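Local coordinates for putative Lipoprotein (Shewanella oneidensis, PDB 3U24) that is of unknown function but binds zinc and calcium ions and belongs to a family in a clan of metallopeptidases, so it may be a zinc-dependent hydrolase, at residues Ile473-Asp479 with Val519-Tyr525; Val443-Arg447 with Tyr528-Tyr532. One frame throughout, in Å; residues are numbered along the deposited sequence.

Contact 1. Residues Ile473-Asp479 with Val519-Tyr525; sequences ICNTILD and VQLTSYY
Leu-521, Tyr-525 and Asp-479 bury 89, 76 and 75 Å². Residues 473-479 form helix; in 519-525, Val-519 has phi/psi 76/-43°, 520-522 have helical angles, and 523-525 are helix. The CA register pairs are Thr-476/Thr-522 (4.5 Å), Asn-475/Leu-521 (5.6 Å) and Ile-473/Tyr-525 (6.0 Å).

Leu-521 (chi1 m, chi2 t) points toward the helix: its CB lies 3.8 Å from Asp-479 CB, its CD2 3.7 Å from Asn-475 CG, its CD1 4.3 Å from Leu-478 CD2, and its O 3.4 Å from Asn-475 CB. Tyr-525 (chi1 t) spans Thr-476 and Ile-473: its CB is 3.4 Å from Thr-476 OG1, its CE1 3.9 Å from Ile-473 CG1. Asp-479 (chi1 t) accepts at OD2 a hydrogen bond from Val-519 N (2.8 Å, 147°), where phi is positive; Tyr-246 also bonds OD2. Water 1 bridges Thr-476 OG1, Leu-521 O and Tyr-525 N (3.0, 2.8 and 3.1 Å); water 2 joins Asp-479 OD1 and Leu-521 N (2.9 Å each).

The turn leading into helix 523-542 thus packs, largely through buried residues, on helix 459-485 in the mostly helical DUF885 fold. The Tyr-524 side chain lies about 5 Å from the bound zinc and about 4 Å from that of its ligand Glu-439. Helix 243-254 flanks Thr-522, helix 260-289 packs on Tyr-525 and supplies Asp-270 to its hydroxyl, and helices 489-499 and 504-516 touch Leu-478.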
# COMPACT_ATOMS: atom_id res chain seq x y z
N ILE A 473 -3.96 5.51 -13.93
CA ILE A 473 -5.18 6.20 -14.31
C ILE A 473 -6.39 5.22 -14.23
O ILE A 473 -7.40 5.52 -13.55
CB ILE A 473 -5.07 6.82 -15.74
CG1 ILE A 473 -3.90 7.85 -15.79
CG2 ILE A 473 -6.37 7.47 -16.15
CD1 ILE A 473 -3.55 8.33 -17.20
N CYS A 474 -6.26 4.07 -14.88
CA CYS A 474 -7.34 3.10 -14.90
C CYS A 474 -7.59 2.44 -13.54
O CYS A 474 -8.71 2.01 -13.27
CB CYS A 474 -7.18 2.08 -16.03
SG CYS A 474 -7.23 2.84 -17.69
N ASN A 475 -6.60 2.40 -12.66
CA ASN A 475 -6.85 1.93 -11.28
C ASN A 475 -7.91 2.81 -10.59
O ASN A 475 -8.73 2.28 -9.83
CB ASN A 475 -5.59 1.97 -10.41
CG ASN A 475 -4.69 0.75 -10.59
OD1 ASN A 475 -5.04 -0.26 -11.20
ND2 ASN A 475 -3.50 0.83 -10.00
N THR A 476 -7.84 4.13 -10.83
CA THR A 476 -8.76 5.10 -10.26
C THR A 476 -10.14 4.98 -10.87
O THR A 476 -11.13 4.93 -10.16
CB THR A 476 -8.21 6.56 -10.42
OG1 THR A 476 -7.10 6.69 -9.56
CG2 THR A 476 -9.22 7.64 -10.05
N ILE A 477 -10.20 4.92 -12.19
CA ILE A 477 -11.47 4.69 -12.89
C ILE A 477 -12.19 3.43 -12.37
O ILE A 477 -13.40 3.44 -12.07
CB ILE A 477 -11.25 4.64 -14.40
CG1 ILE A 477 -10.70 5.98 -14.86
CG2 ILE A 477 -12.53 4.34 -15.18
CD1 ILE A 477 -10.37 6.05 -16.32
N LEU A 478 -11.44 2.37 -12.25
CA LEU A 478 -11.96 1.08 -11.85
C LEU A 478 -12.49 1.13 -10.43
O LEU A 478 -13.65 0.73 -10.15
CB LEU A 478 -10.86 0.03 -11.96
CG LEU A 478 -11.17 -1.37 -11.42
CD1 LEU A 478 -11.82 -2.18 -12.51
CD2 LEU A 478 -9.93 -2.14 -10.97
N ASP A 479 -11.66 1.63 -9.52
CA ASP A 479 -12.05 1.58 -8.11
C ASP A 479 -13.31 2.41 -7.86
O ASP A 479 -14.26 1.95 -7.21
CB ASP A 479 -10.92 2.01 -7.18
CG ASP A 479 -11.21 1.68 -5.72
OD1 ASP A 479 -11.12 0.47 -5.33
OD2 ASP A 479 -11.50 2.63 -4.94
N VAL A 519 -10.80 2.43 -2.25
CA VAL A 519 -10.01 3.66 -2.15
C VAL A 519 -8.51 3.46 -2.35
O VAL A 519 -7.85 4.22 -3.08
CB VAL A 519 -10.36 4.43 -0.84
CG1 VAL A 519 -9.40 5.55 -0.59
CG2 VAL A 519 -11.78 4.98 -0.94
N GLN A 520 -7.93 2.42 -1.77
CA GLN A 520 -6.47 2.22 -1.87
C GLN A 520 -5.95 2.29 -3.32
O GLN A 520 -4.87 2.82 -3.58
CB GLN A 520 -6.05 0.93 -1.13
CG GLN A 520 -4.54 0.72 -0.99
CD GLN A 520 -3.87 0.33 -2.32
OE1 GLN A 520 -4.49 -0.30 -3.17
NE2 GLN A 520 -2.62 0.77 -2.50
N LEU A 521 -6.75 1.80 -4.26
CA LEU A 521 -6.36 1.75 -5.69
C LEU A 521 -6.23 3.13 -6.29
O LEU A 521 -5.47 3.29 -7.24
CB LEU A 521 -7.32 0.91 -6.54
CG LEU A 521 -6.92 -0.57 -6.57
CD1 LEU A 521 -8.09 -1.41 -7.11
CD2 LEU A 521 -5.65 -0.77 -7.41
N THR A 522 -6.95 4.12 -5.77
CA THR A 522 -6.80 5.51 -6.26
C THR A 522 -5.52 6.23 -5.77
O THR A 522 -5.18 7.29 -6.28
CB THR A 522 -8.01 6.39 -5.86
OG1 THR A 522 -7.96 6.65 -4.45
CG2 THR A 522 -9.35 5.71 -6.21
N SER A 523 -4.78 5.65 -4.82
CA SER A 523 -3.75 6.38 -4.11
C SER A 523 -2.64 6.83 -5.06
O SER A 523 -2.11 7.96 -4.95
CB SER A 523 -3.21 5.58 -2.90
OG SER A 523 -2.60 4.35 -3.26
N TYR A 524 -2.34 5.97 -6.02
CA TYR A 524 -1.23 6.21 -6.94
C TYR A 524 -1.48 7.45 -7.78
O TYR A 524 -0.63 8.36 -7.85
CB TYR A 524 -0.99 5.02 -7.85
CG TYR A 524 -0.93 3.73 -7.08
CD1 TYR A 524 -2.12 3.02 -6.81
CD2 TYR A 524 0.27 3.21 -6.63
CE1 TYR A 524 -2.10 1.86 -6.10
CE2 TYR A 524 0.30 2.03 -5.90
CZ TYR A 524 -0.87 1.36 -5.65
OH TYR A 524 -0.89 0.20 -4.94
N TYR A 525 -2.65 7.50 -8.40
CA TYR A 525 -2.96 8.60 -9.30
C TYR A 525 -3.23 9.89 -8.52
O TYR A 525 -2.90 10.98 -8.97
CB TYR A 525 -4.17 8.25 -10.15
CG TYR A 525 -4.56 9.30 -11.12
CD1 TYR A 525 -3.74 9.64 -12.18
CD2 TYR A 525 -5.78 9.93 -11.01
CE1 TYR A 525 -4.10 10.62 -13.08
CE2 TYR A 525 -6.18 10.88 -11.92
CZ TYR A 525 -5.34 11.21 -12.96
OH TYR A 525 -5.74 12.20 -13.80
O HOH W 1 -4.60 5.15 -9.08
O HOH W 2 -8.90 -0.07 -3.54

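Contact 2. Residues Val443-Arg447 with Tyr528-Tyr532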
# COMPACT_ATOMS: atom_id res chain seq x y z
N VAL A 443 5.40 7.89 -8.76
CA VAL A 443 4.78 8.04 -10.11
C VAL A 443 5.17 9.34 -10.81
O VAL A 443 5.53 9.37 -11.99
CB VAL A 443 3.25 7.89 -10.02
CG1 VAL A 443 2.53 8.04 -11.38
CG2 VAL A 443 2.91 6.54 -9.34
N TYR A 444 5.18 10.42 -10.04
CA TYR A 444 5.63 11.75 -10.54
C TYR A 444 7.04 11.65 -11.08
O TYR A 444 7.33 12.15 -12.19
CB TYR A 444 5.50 12.80 -9.45
CG TYR A 444 6.30 14.03 -9.72
CD1 TYR A 444 5.84 15.01 -10.58
CD2 TYR A 444 7.57 14.19 -9.17
CE1 TYR A 444 6.62 16.13 -10.84
CE2 TYR A 444 8.33 15.28 -9.45
CZ TYR A 444 7.86 16.26 -10.29
OH TYR A 444 8.65 17.37 -10.55
N THR A 445 7.92 10.93 -10.38
CA THR A 445 9.32 10.92 -10.86
C THR A 445 9.50 10.29 -12.25
O THR A 445 10.37 10.70 -13.01
CB THR A 445 10.32 10.30 -9.87
OG1 THR A 445 10.00 8.93 -9.68
CG2 THR A 445 10.34 11.08 -8.57
N GLU A 446 8.65 9.33 -12.58
CA GLU A 446 8.70 8.72 -13.88
C GLU A 446 8.47 9.79 -14.98
O GLU A 446 9.24 9.92 -15.94
CB GLU A 446 7.66 7.60 -13.99
CG GLU A 446 7.66 6.62 -12.83
CD GLU A 446 6.39 5.77 -12.75
OE1 GLU A 446 5.48 5.97 -13.58
OE2 GLU A 446 6.28 4.91 -11.84
N ARG A 447 7.43 10.58 -14.80
CA ARG A 447 7.09 11.59 -15.77
C ARG A 447 8.16 12.69 -15.83
O ARG A 447 8.64 13.06 -16.91
CB ARG A 447 5.69 12.13 -15.44
CG ARG A 447 5.29 13.43 -16.08
CD ARG A 447 4.97 13.33 -17.54
NE ARG A 447 3.77 12.52 -17.73
CZ ARG A 447 2.97 12.55 -18.81
NH1 ARG A 447 3.22 13.39 -19.84
NH2 ARG A 447 1.90 11.74 -18.83
N TYR A 528 0.11 11.46 -7.48
CA TYR A 528 0.72 11.92 -8.71
C TYR A 528 0.08 13.22 -9.25
O TYR A 528 0.78 14.19 -9.58
CB TYR A 528 0.64 10.82 -9.75
CG TYR A 528 0.85 11.27 -11.17
CD1 TYR A 528 2.05 11.83 -11.59
CD2 TYR A 528 -0.16 11.10 -12.12
CE1 TYR A 528 2.25 12.20 -12.91
CE2 TYR A 528 0.01 11.50 -13.42
CZ TYR A 528 1.21 12.05 -13.82
OH TYR A 528 1.36 12.43 -15.12
N ARG A 529 -1.23 13.25 -9.31
CA ARG A 529 -1.94 14.38 -9.90
C ARG A 529 -1.75 15.60 -9.03
O ARG A 529 -1.47 16.69 -9.54
CB ARG A 529 -3.44 14.07 -10.07
CG ARG A 529 -4.17 14.86 -11.16
CD ARG A 529 -3.60 14.68 -12.57
NE ARG A 529 -2.90 15.88 -13.04
CZ ARG A 529 -2.21 15.99 -14.18
NH1 ARG A 529 -2.12 14.99 -15.06
NH2 ARG A 529 -1.62 17.14 -14.46
N GLU A 530 -1.87 15.43 -7.70
CA GLU A 530 -1.68 16.59 -6.80
C GLU A 530 -0.27 17.15 -6.85
O GLU A 530 -0.09 18.33 -6.80
CB GLU A 530 -2.08 16.29 -5.35
CG GLU A 530 -3.57 16.29 -5.06
CD GLU A 530 -3.86 16.28 -3.56
OE1 GLU A 530 -3.74 15.22 -2.94
OE2 GLU A 530 -4.17 17.34 -2.98
N ILE A 531 0.74 16.28 -6.92
CA ILE A 531 2.14 16.71 -6.97
C ILE A 531 2.47 17.45 -8.28
O ILE A 531 3.05 18.56 -8.25
CB ILE A 531 3.13 15.53 -6.75
CG1 ILE A 531 2.99 14.97 -5.33
CG2 ILE A 531 4.57 15.97 -6.97
CD1 ILE A 531 3.73 13.65 -5.11
N TYR A 532 2.09 16.86 -9.41
CA TYR A 532 2.30 17.50 -10.71
C TYR A 532 1.55 18.82 -10.81
O TYR A 532 2.14 19.82 -11.21
CB TYR A 532 1.87 16.58 -11.88
CG TYR A 532 2.46 16.99 -13.20
CD1 TYR A 532 1.84 17.95 -14.00
CD2 TYR A 532 3.66 16.43 -13.67
CE1 TYR A 532 2.38 18.33 -15.24
CE2 TYR A 532 4.24 16.82 -14.89
CZ TYR A 532 3.60 17.79 -15.67
OH TYR A 532 4.16 18.17 -16.89
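Two helical segments cross at -55°, their axes 9.6 Å apart at closest approach, with Tyr-444 and Tyr-528 at the crossing (CA to CA 5.2 Å). Tyr-528 is the main bump on its helix: its ring enters the hollow beside Val-443, Tyr-444 and Arg-447. Val-443 CG1 lies over the ring face, 4.1 Å from the centroid and 29° off the normal, a CH-pi contact, while the ring edge meets the backbone, Tyr-528 CD1 being 3.7 Å from Tyr-444 CA.

In return, Tyr-444 fills the hollow between Ile-531 and Tyr-532. Ile-531 CG2 sits 4.0 Å from the Tyr-444 ring centroid, 20° off the normal, a second CH-pi contact, and Tyr-532 CD2 approaches the edge of that ring, 4.0 Å from Tyr-444 CD1. Arg-447 CG lies against the Tyr-532 ring, 3.7 Å from Tyr-532 CE2, while Arg-447 NE bonds Tyr-465.

The angle is near the roughly -50° class of ridges-into-grooves packing. Val-443 also touches His-408, which with His-414 and Glu-439 makes the zinc site. Glu-439 shares the helix of Val-443, which recalls the gluzincin-type members of the Peptidase_MA clan, in which a downstream helix supplies a glutamate ligand.

How the contacts relate
Helix 523-542 is common to both contacts: its entry, 519-525, meets helix 459-485 in contact 1, and residues 528-532, further along, meet helix 435-451 in contact 2. Along the chain the segments come in the order 443-447, 473-479, 519-525, 528-532, so contact 1 is nested inside the loop that contact 2 closes. The centres lie 14 Å apart, and the contacts touch where Tyr-524 O comes 4.3 Å from Val-443 CG2. That junction is next to a bound zinc ion, about 5 Å from the side chain of Tyr-524 and about 6 Å from that of Val-443. Helix 523-542 thus packs against both consecutive helices beside the zinc site.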